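Local coordinates for E3 ubiquitin-protein ligase RNF31 (PDB 5Y3T), which is an E3 ubiquitin transferase, also called HOIL-1-interacting protein, whose fragment here carries a helical UBA domain pair that probably mediates binding to partner proteins, at residues G69-Q74 and R96-K101; F121-D126 and L131-R136; L81-H84 and D88-V91; P27-S32 and E75-W80. All blocks are in the same frame, centred on the assembly; numbering follows the deposited sequence.

Contact 1: residues G69-Q74 and R96-K101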
loop_
_atom_site.group_PDB
_atom_site.type_symbol
_atom_site.label_atom_id
_atom_site.label_comp_id
_atom_site.label_asym_id
_atom_site.label_seq_id
_atom_site.Cartn_x
_atom_site.Cartn_y
_atom_site.Cartn_z
ATOM N N GLY B 69 -16.875 -12.661 -4.200
ATOM C CA GLY B 69 -16.238 -13.940 -4.328
ATOM C C GLY B 69 -15.652 -14.299 -2.999
ATOM O O GLY B 69 -16.010 -13.735 -1.967
ATOM N N ALA B 70 -14.708 -15.220 -3.054
ATOM C CA ALA B 70 -14.203 -15.890 -1.891
ATOM C C ALA B 70 -12.860 -15.278 -1.576
ATOM O O ALA B 70 -12.051 -15.061 -2.470
ATOM C CB ALA B 70 -14.054 -17.379 -2.183
ATOM N N PHE B 71 -12.617 -15.085 -0.287
ATOM C CA PHE B 71 -11.398 -14.485 0.228
ATOM C C PHE B 71 -10.380 -15.543 0.606
ATOM O O PHE B 71 -10.733 -16.587 1.187
ATOM C CB PHE B 71 -11.748 -13.570 1.421
ATOM C CG PHE B 71 -12.679 -12.429 1.027
ATOM C CD1 PHE B 71 -14.053 -12.617 0.979
ATOM C CD2 PHE B 71 -12.160 -11.182 0.654
ATOM C CE1 PHE B 71 -14.906 -11.590 0.572
ATOM C CE2 PHE B 71 -12.999 -10.155 0.238
ATOM C CZ PHE B 71 -14.373 -10.356 0.194
ATOM N N SER B 72 -9.121 -15.264 0.262
ATOM C CA SER B 72 -7.987 -16.124 0.563
ATOM C C SER B 72 -7.390 -15.766 1.907
ATOM O O SER B 72 -7.578 -14.668 2.395
ATOM C CB SER B 72 -6.898 -15.969 -0.506
ATOM O OG SER B 72 -6.494 -14.622 -0.627
ATOM N N CYS B 73 -6.644 -16.712 2.478
ATOM C CA CYS B 73 -5.935 -16.547 3.745
ATOM C C CYS B 73 -4.921 -15.453 3.603
ATOM O O CYS B 73 -4.719 -14.731 4.519
ATOM C CB CYS B 73 -5.188 -17.838 4.155
ATOM S SG CYS B 73 -6.152 -19.376 4.072
ATOM N N GLN B 74 -4.266 -15.329 2.457
ATOM C CA GLN B 74 -3.246 -14.273 2.276
ATOM C C GLN B 74 -3.939 -12.896 2.393
ATOM O O GLN B 74 -3.422 -12.021 3.027
ATOM C CB GLN B 74 -2.461 -14.401 0.963
ATOM C CG GLN B 74 -1.679 -15.717 0.791
ATOM C CD GLN B 74 -2.548 -16.989 0.518
ATOM O OE1 GLN B 74 -3.157 -17.153 -0.555
ATOM N NE2 GLN B 74 -2.598 -17.891 1.505
ATOM N N ARG B 96 -12.633 -4.347 1.554
ATOM C CA ARG B 96 -12.257 -3.140 0.820
ATOM C C ARG B 96 -11.093 -3.347 -0.126
ATOM O O ARG B 96 -11.150 -2.934 -1.270
ATOM C CB ARG B 96 -11.964 -2.000 1.797
ATOM C CG ARG B 96 -13.248 -1.472 2.441
ATOM C CD ARG B 96 -12.935 -0.687 3.686
ATOM N NE ARG B 96 -14.128 -0.166 4.299
ATOM C CZ ARG B 96 -14.175 0.762 5.256
ATOM N NH1 ARG B 96 -13.087 1.323 5.745
ATOM N NH2 ARG B 96 -15.349 1.155 5.702
ATOM N N ALA B 97 -10.038 -3.984 0.342
ATOM C CA ALA B 97 -8.918 -4.360 -0.537
ATOM C C ALA B 97 -9.373 -5.127 -1.778
ATOM O O ALA B 97 -8.955 -4.787 -2.869
ATOM C CB ALA B 97 -7.832 -5.154 0.197
ATOM N N ARG B 98 -10.247 -6.116 -1.612
ATOM C CA ARG B 98 -10.694 -6.905 -2.741
ATOM C C ARG B 98 -11.635 -6.140 -3.666
ATOM O O ARG B 98 -11.530 -6.283 -4.868
ATOM C CB ARG B 98 -11.401 -8.147 -2.247
ATOM C CG ARG B 98 -11.912 -9.034 -3.369
ATOM C CD ARG B 98 -10.820 -9.927 -3.986
ATOM N NE ARG B 98 -11.612 -11.062 -4.357
ATOM C CZ ARG B 98 -11.532 -12.306 -3.909
ATOM N NH1 ARG B 98 -10.525 -12.782 -3.184
ATOM N NH2 ARG B 98 -12.465 -13.121 -4.322
ATOM N N ARG B 99 -12.586 -5.389 -3.097
ATOM C CA ARG B 99 -13.415 -4.440 -3.854
ATOM C C ARG B 99 -12.601 -3.483 -4.711
ATOM O O ARG B 99 -12.926 -3.265 -5.879
ATOM C CB ARG B 99 -14.339 -3.619 -2.939
ATOM C CG ARG B 99 -15.491 -2.976 -3.692
ATOM C CD ARG B 99 -16.325 -2.041 -2.830
ATOM N NE ARG B 99 -17.126 -2.804 -1.888
ATOM C CZ ARG B 99 -17.190 -2.627 -0.564
ATOM N NH1 ARG B 99 -16.504 -1.670 0.081
ATOM N NH2 ARG B 99 -17.966 -3.437 0.140
ATOM N N ARG B 100 -11.551 -2.921 -4.136
ATOM C CA ARG B 100 -10.721 -1.953 -4.828
ATOM C C ARG B 100 -9.998 -2.615 -6.000
ATOM O O ARG B 100 -9.785 -2.005 -7.078
ATOM C CB ARG B 100 -9.736 -1.334 -3.816
ATOM C CG ARG B 100 -8.778 -0.296 -4.376
ATOM C CD ARG B 100 -7.858 0.331 -3.340
ATOM N NE ARG B 100 -7.202 -0.621 -2.444
ATOM C CZ ARG B 100 -6.154 -1.402 -2.759
ATOM N NH1 ARG B 100 -5.609 -1.412 -3.992
ATOM N NH2 ARG B 100 -5.655 -2.211 -1.823
ATOM N N LYS B 101 -9.597 -3.866 -5.794
ATOM C CA LYS B 101 -8.848 -4.566 -6.815
ATOM C C LYS B 101 -9.750 -5.019 -7.966
ATOM O O LYS B 101 -9.333 -4.996 -9.092
ATOM C CB LYS B 101 -8.060 -5.704 -6.209
ATOM C CG LYS B 101 -6.939 -5.197 -5.339
ATOM C CD LYS B 101 -6.276 -6.306 -4.562
ATOM C CE LYS B 101 -5.439 -5.800 -3.386
ATOM N NZ LYS B 101 -5.154 -6.953 -2.495
#

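Contact 2: residues F121-D126 and L131-R136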
loop_
_atom_site.group_PDB
_atom_site.type_symbol
_atom_site.label_atom_id
_atom_site.label_comp_id
_atom_site.label_asym_id
_atom_site.label_seq_id
_atom_site.Cartn_x
_atom_site.Cartn_y
_atom_site.Cartn_z
ATOM N N PHE B 121 -8.621 -14.560 -5.994
ATOM C CA PHE B 121 -8.559 -15.662 -5.005
ATOM C C PHE B 121 -7.360 -16.568 -5.272
ATOM O O PHE B 121 -6.555 -16.857 -4.352
ATOM C CB PHE B 121 -9.874 -16.493 -4.986
ATOM C CG PHE B 121 -9.825 -17.685 -4.071
ATOM C CD1 PHE B 121 -9.905 -17.529 -2.697
ATOM C CD2 PHE B 121 -9.645 -18.970 -4.582
ATOM C CE1 PHE B 121 -9.829 -18.636 -1.850
ATOM C CE2 PHE B 121 -9.555 -20.072 -3.739
ATOM C CZ PHE B 121 -9.660 -19.910 -2.378
ATOM N N GLN B 122 -7.230 -17.004 -6.525
ATOM C CA GLN B 122 -6.129 -17.897 -6.941
ATOM C C GLN B 122 -4.747 -17.364 -6.563
ATOM O O GLN B 122 -3.878 -18.152 -6.200
ATOM C CB GLN B 122 -6.208 -18.222 -8.456
ATOM C CG GLN B 122 -5.676 -19.586 -8.882
ATOM C CD GLN B 122 -6.420 -20.750 -8.202
ATOM O OE1 GLN B 122 -7.655 -20.794 -8.176
ATOM N NE2 GLN B 122 -5.665 -21.678 -7.632
ATOM N N HIS B 123 -4.548 -16.041 -6.597
ATOM C CA HIS B 123 -3.211 -15.450 -6.343
ATOM C C HIS B 123 -3.015 -14.668 -5.053
ATOM O O HIS B 123 -2.166 -13.772 -4.992
ATOM C CB HIS B 123 -2.876 -14.568 -7.525
ATOM C CG HIS B 123 -2.601 -15.355 -8.736
ATOM N ND1 HIS B 123 -3.590 -15.699 -9.623
ATOM C CD2 HIS B 123 -1.476 -15.982 -9.146
ATOM C CE1 HIS B 123 -3.074 -16.458 -10.567
ATOM N NE2 HIS B 123 -1.800 -16.659 -10.293
ATOM N N GLY B 124 -3.801 -14.997 -4.027
ATOM C CA GLY B 124 -3.737 -14.326 -2.718
ATOM C C GLY B 124 -3.989 -12.821 -2.701
ATOM O O GLY B 124 -3.468 -12.121 -1.854
ATOM N N GLY B 125 -4.801 -12.330 -3.624
ATOM C CA GLY B 125 -5.128 -10.902 -3.726
ATOM C C GLY B 125 -4.105 -10.098 -4.516
ATOM O O GLY B 125 -4.157 -8.890 -4.521
ATOM N N ASP B 126 -3.179 -10.757 -5.194
ATOM C CA ASP B 126 -2.092 -10.068 -5.889
ATOM C C ASP B 126 -2.581 -9.607 -7.266
ATOM O O ASP B 126 -2.675 -10.409 -8.214
ATOM C CB ASP B 126 -0.917 -11.043 -6.019
ATOM C CG ASP B 126 0.378 -10.375 -6.420
ATOM O OD1 ASP B 126 0.382 -9.442 -7.242
ATOM O OD2 ASP B 126 1.422 -10.840 -5.927
ATOM N N LEU B 131 -3.597 -10.063 -13.144
ATOM C CA LEU B 131 -3.559 -9.429 -14.482
ATOM C C LEU B 131 -2.755 -10.225 -15.528
ATOM O O LEU B 131 -3.208 -10.408 -16.668
ATOM C CB LEU B 131 -2.932 -8.050 -14.348
ATOM C CG LEU B 131 -3.038 -7.116 -15.529
ATOM C CD1 LEU B 131 -4.484 -6.836 -15.893
ATOM C CD2 LEU B 131 -2.306 -5.846 -15.142
ATOM N N THR B 132 -1.568 -10.680 -15.112
ATOM C CA THR B 132 -0.734 -11.611 -15.873
ATOM C C THR B 132 -1.600 -12.779 -16.335
ATOM O O THR B 132 -1.791 -12.927 -17.541
ATOM C CB THR B 132 0.492 -12.116 -15.068
ATOM O OG1 THR B 132 1.303 -11.011 -14.669
ATOM C CG2 THR B 132 1.385 -13.034 -15.906
ATOM N N GLU B 133 -2.190 -13.526 -15.389
ATOM C CA GLU B 133 -2.931 -14.773 -15.707
ATOM C C GLU B 133 -4.134 -14.545 -16.647
ATOM O O GLU B 133 -4.328 -15.265 -17.595
ATOM C CB GLU B 133 -3.373 -15.519 -14.411
ATOM C CG GLU B 133 -3.461 -17.058 -14.560
ATOM C CD GLU B 133 -4.363 -17.740 -13.521
ATOM O OE1 GLU B 133 -3.899 -18.684 -12.826
ATOM O OE2 GLU B 133 -5.546 -17.338 -13.379
ATOM N N LEU B 134 -4.900 -13.500 -16.392
ATOM C CA LEU B 134 -6.056 -13.102 -17.205
ATOM C C LEU B 134 -5.759 -12.712 -18.653
ATOM O O LEU B 134 -6.655 -12.740 -19.501
ATOM C CB LEU B 134 -6.754 -11.901 -16.535
ATOM C CG LEU B 134 -7.610 -12.214 -15.299
ATOM C CD1 LEU B 134 -7.814 -10.996 -14.411
ATOM C CD2 LEU B 134 -8.959 -12.779 -15.713
ATOM N N GLN B 135 -4.534 -12.300 -18.930
ATOM C CA GLN B 135 -4.147 -11.902 -20.288
ATOM C C GLN B 135 -3.340 -12.954 -21.029
ATOM O O GLN B 135 -2.990 -12.751 -22.200
ATOM C CB GLN B 135 -3.354 -10.617 -20.246
ATOM C CG GLN B 135 -4.193 -9.418 -19.852
ATOM C CD GLN B 135 -3.358 -8.161 -19.757
ATOM O OE1 GLN B 135 -3.679 -7.139 -20.349
ATOM N NE2 GLN B 135 -2.262 -8.252 -19.060
ATOM N N ARG B 136 -3.045 -14.067 -20.372
ATOM C CA ARG B 136 -2.427 -15.177 -21.056
ATOM C C ARG B 136 -3.131 -15.508 -22.358
ATOM O O ARG B 136 -2.480 -15.545 -23.410
ATOM C CB ARG B 136 -2.336 -16.408 -20.167
ATOM C CG ARG B 136 -1.161 -16.334 -19.210
ATOM C CD ARG B 136 -0.541 -17.693 -18.851
ATOM N NE ARG B 136 0.792 -17.410 -18.356
ATOM C CZ ARG B 136 1.066 -16.938 -17.145
ATOM N NH1 ARG B 136 0.098 -16.756 -16.215
ATOM N NH2 ARG B 136 2.327 -16.645 -16.849
#

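Contact 3: residues L81-H84 and D88-V91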
loop_
_atom_site.group_PDB
_atom_site.type_symbol
_atom_site.label_atom_id
_atom_site.label_comp_id
_atom_site.label_asym_id
_atom_site.label_seq_id
_atom_site.Cartn_x
_atom_site.Cartn_y
_atom_site.Cartn_z
ATOM N N LEU B 81 -3.363 -8.027 9.842
ATOM C CA LEU B 81 -2.099 -7.427 10.231
ATOM C C LEU B 81 -1.993 -5.950 9.977
ATOM O O LEU B 81 -1.320 -5.279 10.740
ATOM C CB LEU B 81 -0.925 -8.107 9.521
ATOM C CG LEU B 81 -0.587 -9.533 9.958
ATOM C CD1 LEU B 81 0.697 -9.899 9.267
ATOM C CD2 LEU B 81 -0.423 -9.668 11.461
ATOM N N ASP B 82 -2.621 -5.414 8.933
ATOM C CA ASP B 82 -2.544 -3.958 8.724
ATOM C C ASP B 82 -3.381 -3.203 9.758
ATOM O O ASP B 82 -3.058 -2.060 10.080
ATOM C CB ASP B 82 -2.911 -3.561 7.292
ATOM C CG ASP B 82 -1.912 -4.116 6.254
ATOM O OD1 ASP B 82 -0.741 -4.487 6.577
ATOM O OD2 ASP B 82 -2.334 -4.214 5.095
ATOM N N ARG B 83 -4.383 -3.875 10.341
ATOM C CA ARG B 83 -5.187 -3.289 11.368
ATOM C C ARG B 83 -4.809 -3.843 12.724
ATOM O O ARG B 83 -5.584 -3.764 13.682
ATOM C CB ARG B 83 -6.661 -3.514 11.056
ATOM C CG ARG B 83 -7.099 -2.971 9.701
ATOM C CD ARG B 83 -6.642 -1.536 9.401
ATOM N NE ARG B 83 -6.995 -0.594 10.464
ATOM C CZ ARG B 83 -6.522 0.649 10.593
ATOM N NH1 ARG B 83 -5.636 1.161 9.740
ATOM N NH2 ARG B 83 -6.951 1.392 11.598
ATOM N N HIS B 84 -3.611 -4.383 12.843
ATOM C CA HIS B 84 -3.121 -4.751 14.180
ATOM C C HIS B 84 -4.058 -5.592 15.023
ATOM O O HIS B 84 -4.114 -5.411 16.225
ATOM C CB HIS B 84 -2.717 -3.494 14.963
ATOM C CG HIS B 84 -1.486 -2.853 14.424
ATOM N ND1 HIS B 84 -0.981 -1.669 14.918
ATOM C CD2 HIS B 84 -0.655 -3.233 13.418
ATOM C CE1 HIS B 84 0.101 -1.346 14.238
ATOM N NE2 HIS B 84 0.334 -2.291 13.340
ATOM N N ASP B 88 -12.975 -6.286 13.485
ATOM C CA ASP B 88 -13.963 -5.555 12.662
ATOM C C ASP B 88 -13.256 -4.655 11.631
ATOM O O ASP B 88 -13.745 -4.449 10.539
ATOM C CB ASP B 88 -14.913 -4.664 13.495
ATOM C CG ASP B 88 -16.349 -5.213 13.627
ATOM O OD1 ASP B 88 -16.838 -6.015 12.788
ATOM O OD2 ASP B 88 -17.019 -4.767 14.597
ATOM N N GLU B 89 -12.122 -4.084 11.969
ATOM C CA GLU B 89 -11.413 -3.321 10.932
ATOM C C GLU B 89 -10.783 -4.200 9.863
ATOM O O GLU B 89 -10.731 -3.818 8.700
ATOM C CB GLU B 89 -10.390 -2.428 11.556
ATOM C CG GLU B 89 -11.085 -1.308 12.292
ATOM C CD GLU B 89 -10.118 -0.297 12.818
ATOM O OE1 GLU B 89 -8.861 -0.464 12.663
ATOM O OE2 GLU B 89 -10.652 0.660 13.399
ATOM N N ALA B 90 -10.386 -5.394 10.277
ATOM C CA ALA B 90 -9.666 -6.320 9.446
ATOM C C ALA B 90 -10.592 -6.869 8.409
ATOM O O ALA B 90 -10.202 -7.072 7.257
ATOM C CB ALA B 90 -9.103 -7.440 10.312
ATOM N N VAL B 91 -11.826 -7.101 8.845
ATOM C CA VAL B 91 -12.895 -7.538 7.979
ATOM C C VAL B 91 -13.231 -6.439 6.994
ATOM O O VAL B 91 -13.413 -6.733 5.814
ATOM C CB VAL B 91 -14.162 -7.976 8.785
ATOM C CG1 VAL B 91 -15.393 -8.113 7.879
ATOM C CG2 VAL B 91 -13.898 -9.303 9.494
#

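Contact 4: residues P27-S32 and E75-W80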
loop_
_atom_site.group_PDB
_atom_site.type_symbol
_atom_site.label_atom_id
_atom_site.label_comp_id
_atom_site.label_asym_id
_atom_site.label_seq_id
_atom_site.Cartn_x
_atom_site.Cartn_y
_atom_site.Cartn_z
ATOM N N PRO B 27 7.086 -8.020 13.415
ATOM C CA PRO B 27 6.562 -7.268 14.548
ATOM C C PRO B 27 5.035 -7.007 14.531
ATOM O O PRO B 27 4.425 -6.926 15.594
ATOM C CB PRO B 27 7.366 -5.972 14.493
ATOM C CG PRO B 27 8.655 -6.378 13.856
ATOM C CD PRO B 27 8.242 -7.350 12.791
ATOM N N GLU B 28 4.429 -6.921 13.352
ATOM C CA GLU B 28 2.980 -6.753 13.257
ATOM C C GLU B 28 2.187 -8.049 13.627
ATOM O O GLU B 28 1.076 -7.939 14.132
ATOM C CB GLU B 28 2.508 -6.141 11.914
ATOM C CG GLU B 28 3.307 -6.465 10.661
ATOM C CD GLU B 28 4.574 -5.640 10.549
ATOM O OE1 GLU B 28 4.504 -4.424 10.332
ATOM O OE2 GLU B 28 5.639 -6.208 10.725
ATOM N N GLU B 29 2.760 -9.235 13.394
ATOM C CA GLU B 29 2.245 -10.508 13.978
ATOM C C GLU B 29 2.272 -10.562 15.495
ATOM O O GLU B 29 1.277 -10.923 16.138
ATOM C CB GLU B 29 3.007 -11.716 13.442
ATOM C CG GLU B 29 2.457 -12.184 12.092
ATOM C CD GLU B 29 3.366 -13.097 11.270
ATOM O OE1 GLU B 29 4.588 -13.261 11.512
ATOM O OE2 GLU B 29 2.822 -13.633 10.294
ATOM N N VAL B 30 3.402 -10.200 16.072
ATOM C CA VAL B 30 3.524 -10.236 17.513
ATOM C C VAL B 30 2.525 -9.252 18.090
ATOM O O VAL B 30 1.750 -9.625 18.935
ATOM C CB VAL B 30 4.963 -9.928 18.005
ATOM C CG1 VAL B 30 5.029 -9.716 19.523
ATOM C CG2 VAL B 30 5.872 -11.072 17.636
ATOM N N PHE B 31 2.521 -8.013 17.602
ATOM C CA PHE B 31 1.663 -6.994 18.189
ATOM C C PHE B 31 0.152 -7.283 17.980
ATOM O O PHE B 31 -0.645 -7.041 18.873
ATOM C CB PHE B 31 2.032 -5.632 17.632
ATOM C CG PHE B 31 1.272 -4.507 18.245
ATOM C CD1 PHE B 31 1.536 -4.110 19.571
ATOM C CD2 PHE B 31 0.310 -3.811 17.504
ATOM C CE1 PHE B 31 0.853 -3.046 20.154
ATOM C CE2 PHE B 31 -0.381 -2.735 18.082
ATOM C CZ PHE B 31 -0.104 -2.348 19.409
ATOM N N SER B 32 -0.202 -7.784 16.799
ATOM C CA SER B 32 -1.570 -8.166 16.465
ATOM C C SER B 32 -2.098 -9.234 17.402
ATOM O O SER B 32 -3.262 -9.152 17.855
ATOM C CB SER B 32 -1.663 -8.667 15.020
ATOM O OG SER B 32 -1.395 -7.598 14.109
ATOM N N GLU B 75 -5.134 -12.748 1.841
ATOM C CA GLU B 75 -5.903 -11.498 2.009
ATOM C C GLU B 75 -6.431 -11.243 3.423
ATOM O O GLU B 75 -6.443 -10.093 3.877
ATOM C CB GLU B 75 -7.053 -11.452 1.037
ATOM C CG GLU B 75 -6.556 -11.241 -0.386
ATOM C CD GLU B 75 -7.663 -11.456 -1.365
ATOM O OE1 GLU B 75 -8.177 -12.614 -1.405
ATOM O OE2 GLU B 75 -8.025 -10.469 -2.039
ATOM N N ALA B 76 -6.836 -12.304 4.116
ATOM C CA ALA B 76 -7.321 -12.176 5.478
ATOM C C ALA B 76 -6.189 -11.726 6.367
ATOM O O ALA B 76 -6.392 -10.827 7.189
ATOM C CB ALA B 76 -7.888 -13.507 5.975
ATOM N N ARG B 77 -5.017 -12.349 6.179
ATOM C CA ARG B 77 -3.815 -12.121 6.977
ATOM C C ARG B 77 -3.348 -10.704 6.812
ATOM O O ARG B 77 -3.063 -10.008 7.794
ATOM C CB ARG B 77 -2.662 -13.084 6.549
ATOM C CG ARG B 77 -1.344 -12.970 7.313
ATOM C CD ARG B 77 -0.249 -13.937 6.810
ATOM N NE ARG B 77 1.053 -13.726 7.504
ATOM C CZ ARG B 77 2.058 -12.895 7.123
ATOM N NH1 ARG B 77 1.985 -12.147 6.012
ATOM N NH2 ARG B 77 3.177 -12.789 7.863
ATOM N N LYS B 78 -3.262 -10.276 5.565
ATOM C CA LYS B 78 -2.772 -8.939 5.258
ATOM C C LYS B 78 -3.674 -7.896 5.969
ATOM O O LYS B 78 -3.166 -6.991 6.620
ATOM C CB LYS B 78 -2.732 -8.763 3.748
ATOM C CG LYS B 78 -2.134 -7.461 3.241
ATOM C CD LYS B 78 -1.739 -7.539 1.750
ATOM C CE LYS B 78 -2.624 -8.419 0.817
ATOM N NZ LYS B 78 -4.053 -8.014 0.581
ATOM N N ALA B 79 -4.992 -8.104 5.929
ATOM C CA ALA B 79 -5.959 -7.197 6.586
ATOM C C ALA B 79 -5.873 -7.239 8.118
ATOM O O ALA B 79 -5.766 -6.213 8.776
ATOM C CB ALA B 79 -7.377 -7.490 6.109
ATOM N N TRP B 80 -5.940 -8.435 8.677
ATOM C CA TRP B 80 -5.674 -8.661 10.097
ATOM C C TRP B 80 -4.436 -7.897 10.573
ATOM O O TRP B 80 -4.458 -7.172 11.549
ATOM C CB TRP B 80 -5.560 -10.170 10.327
ATOM C CG TRP B 80 -4.867 -10.590 11.572
ATOM C CD1 TRP B 80 -3.553 -10.996 11.727
ATOM C CD2 TRP B 80 -5.454 -10.693 12.832
ATOM N NE1 TRP B 80 -3.291 -11.329 13.044
ATOM C CE2 TRP B 80 -4.447 -11.147 13.740
ATOM C CE3 TRP B 80 -6.732 -10.455 13.294
ATOM C CZ2 TRP B 80 -4.690 -11.339 15.037
ATOM C CZ3 TRP B 80 -6.968 -10.645 14.554
ATOM C CH2 TRP B 80 -5.955 -11.077 15.443
#

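Contact 1: residues G69-Q74 and R96-K101
R98 of helix 87-107 reaches across to the turn that leads into helix 73-82 and takes hold of the backbone carbonyl of A70. The grip is end-on: both terminal nitrogens converge on one atom, with R98 NH2 2.7 Å and R98 NH1 2.8 Å from A70 O. Neither bond is straight, and both nitrogens come from the same face of the carbonyl plane, NH2 well above it and NH1 less so. The close-packed part of the contact lies along the shaft of this arginine. F71 CE2 sits 3.6 Å from R98 CB, while R98 CZ stands above the F71 ring, 20° off its normal, with the ring and guanidinium planes 27° apart. At 5.0 Å from R98 CZ to the F71 ring centroid, the cation-pi term is weak at most. R98 CG lies anti to the backbone N (chi1 180°), and bends at the next two torsions carry the guanidinium round to A70 O. F71 also packs on A58 and A61 of helix 42-64. The looser side belongs to the exposed A70, whose CB points away from the helix. S72, the N-cap of helix 73-82, adds little direct contact, but its OG bonds to E75 OE1, the oxygen that also forms a salt bridge with R98 NH1. One buried arginine therefore serves a backbone carbonyl and a carboxylate together, and the carboxylate would probably offset its charge. Between 69-74 and 96-101, the chemistry implies that R98 alone supplies the polar links and most of the packing.

Contact 2: residues F121-D126 and L131-R136
A Schellman motif closes helix 116-122, and H123, just where the chain leaves helical geometry, projects from it toward E133 on helix 127-145. G124, with positive phi, is the C-prime residue, and the chain from H123 to D126 forms a type I' beta turn, with D126 N 3.2 Å from H123 O. Across the contact the ring carbon H123 CE1 meets the carboxylate oxygen E133 OE1 at 3.3 Å, an approach that is not a hydrogen bond. H123 CE1 is also 3.5 Å from E133 CD, while H123 NE2 is 3.9 Å from E133 OE1. The carboxylate stands at the edge of the imidazole, near its plane, and the two groups are turned steeply, 77° apart. H123 CG lies beside the backbone N (chi1 -70°), which aims the CE1 corner at the neighbouring helix; E133 continues extended beyond CG to meet it. The other ring nitrogen, H123 ND1, is hydrogen-bonded to A119 O, one turn back in the helix it follows, so the ring is tied to its own helix end while its CE1 edge faces E133. Q122 adds a fringe contact, its CG 4.4 Å from E133 OE1. D126 OD1 caps R129 N at the start of the next helix, and G125 O receives K101 NZ from helix 87-107. This is the pattern of a tight turn between consecutive helices: a glycine-based Schellman ending, a type I' turn, and almost at once an aspartate N-cap.

Contact 3: residues L81-H84 and D88-V91
R83 and E89 bracket the short link between two helices of the UBA domain pair, at the Schellman motif that ends helix 73-82. H84, with positive phi, is its C-prime residue, and R83 is the first residue to leave helical geometry. The ionic part of the contact is a salt bridge made side-on. R83 NE and R83 NH2 are each 2.9 Å from E89 OE1, with N-H...O angles of 148° and 146°. That oxygen lies in the guanidinium plane, yet both donors approach it from one face of the carboxylate, 38° out of its plane. E89 CG stands beside its backbone N and the chain runs extended from there, whereas bends at chi2 and chi3 of R83 bring its NE and NH2 to E89 OE1. Among the other polar links, N86 OD1 accepts a hydrogen bond from E89 N. The backbone bond from H84 N to L81 O, part of the Schellman ending, is weak. On the far side of this corner the H84 ring meets F31 of helix 27-37 edge-to-face. The apolar part is the overlap of the two stems: R83 CG is 3.8 Å from E89 CB, and R83 CB is 3.9 Å from it. The same arginine stem also meets the backbone of A90 at longer range, R83 CG lying 4.1 Å from A90 N.

Contact 4: residues P27-S32 and E75-W80
The flat carboxylate of E29 and the guanidinium of R77 stand nearly at right angles, 80° apart, with E29 OE2 at the guanidinium edge near its plane. R77 NH2 lies 2.6 Å from E29 OE2, a salt bridge that approaches the oxygen from above the carboxylate plane; R77 NE adds a weak bond to the same atom at 3.3 Å. R77 leaves the backbone with CG anti to N (chi1 -179°), and the chain, extended from CG to NE, carries NE and NH2 to E29 OE2. The second flat group, the W80 indole, is met obliquely by S32, whose CB is 3.7 Å from W80 NE1. The CZ2 atom of W80 also lies 3.8 Å from S32 O. Y36 stacks edge-to-face with W80, and L50, V53 and L54 of helix 42-64 pack on the same indole. E29 OE1 is taken by S26 N, leaving OE2 for the arginine. The chemistry thus implies two kinds of join between helices 27-37 and 73-82: a partly exposed ionic pair, and beside it a buried indole packed against S32 and helix 42-64.

Helix 73-82 runs through three of the four sites: its N-terminal end in contact 1, its middle in contact 4 and its C-terminal end in contact 3. Contacts 3 and 4 have centres about 7 Å apart and touch, while contact 2 lies about 24 Å from contact 3, centre to centre, on the opposite side of the chain's centre. Along the chain, contact 3 is nested inside the loop closed by contact 1, contacts 1 and 4 cross, and contact 2 follows contact 1. Contact 1 touches both contact 4 and contact 2. Helix 73-82 is thus the element common to contacts 1, 3 and 4, and contact 2 continues the chain into helices 116-122 and 127-145.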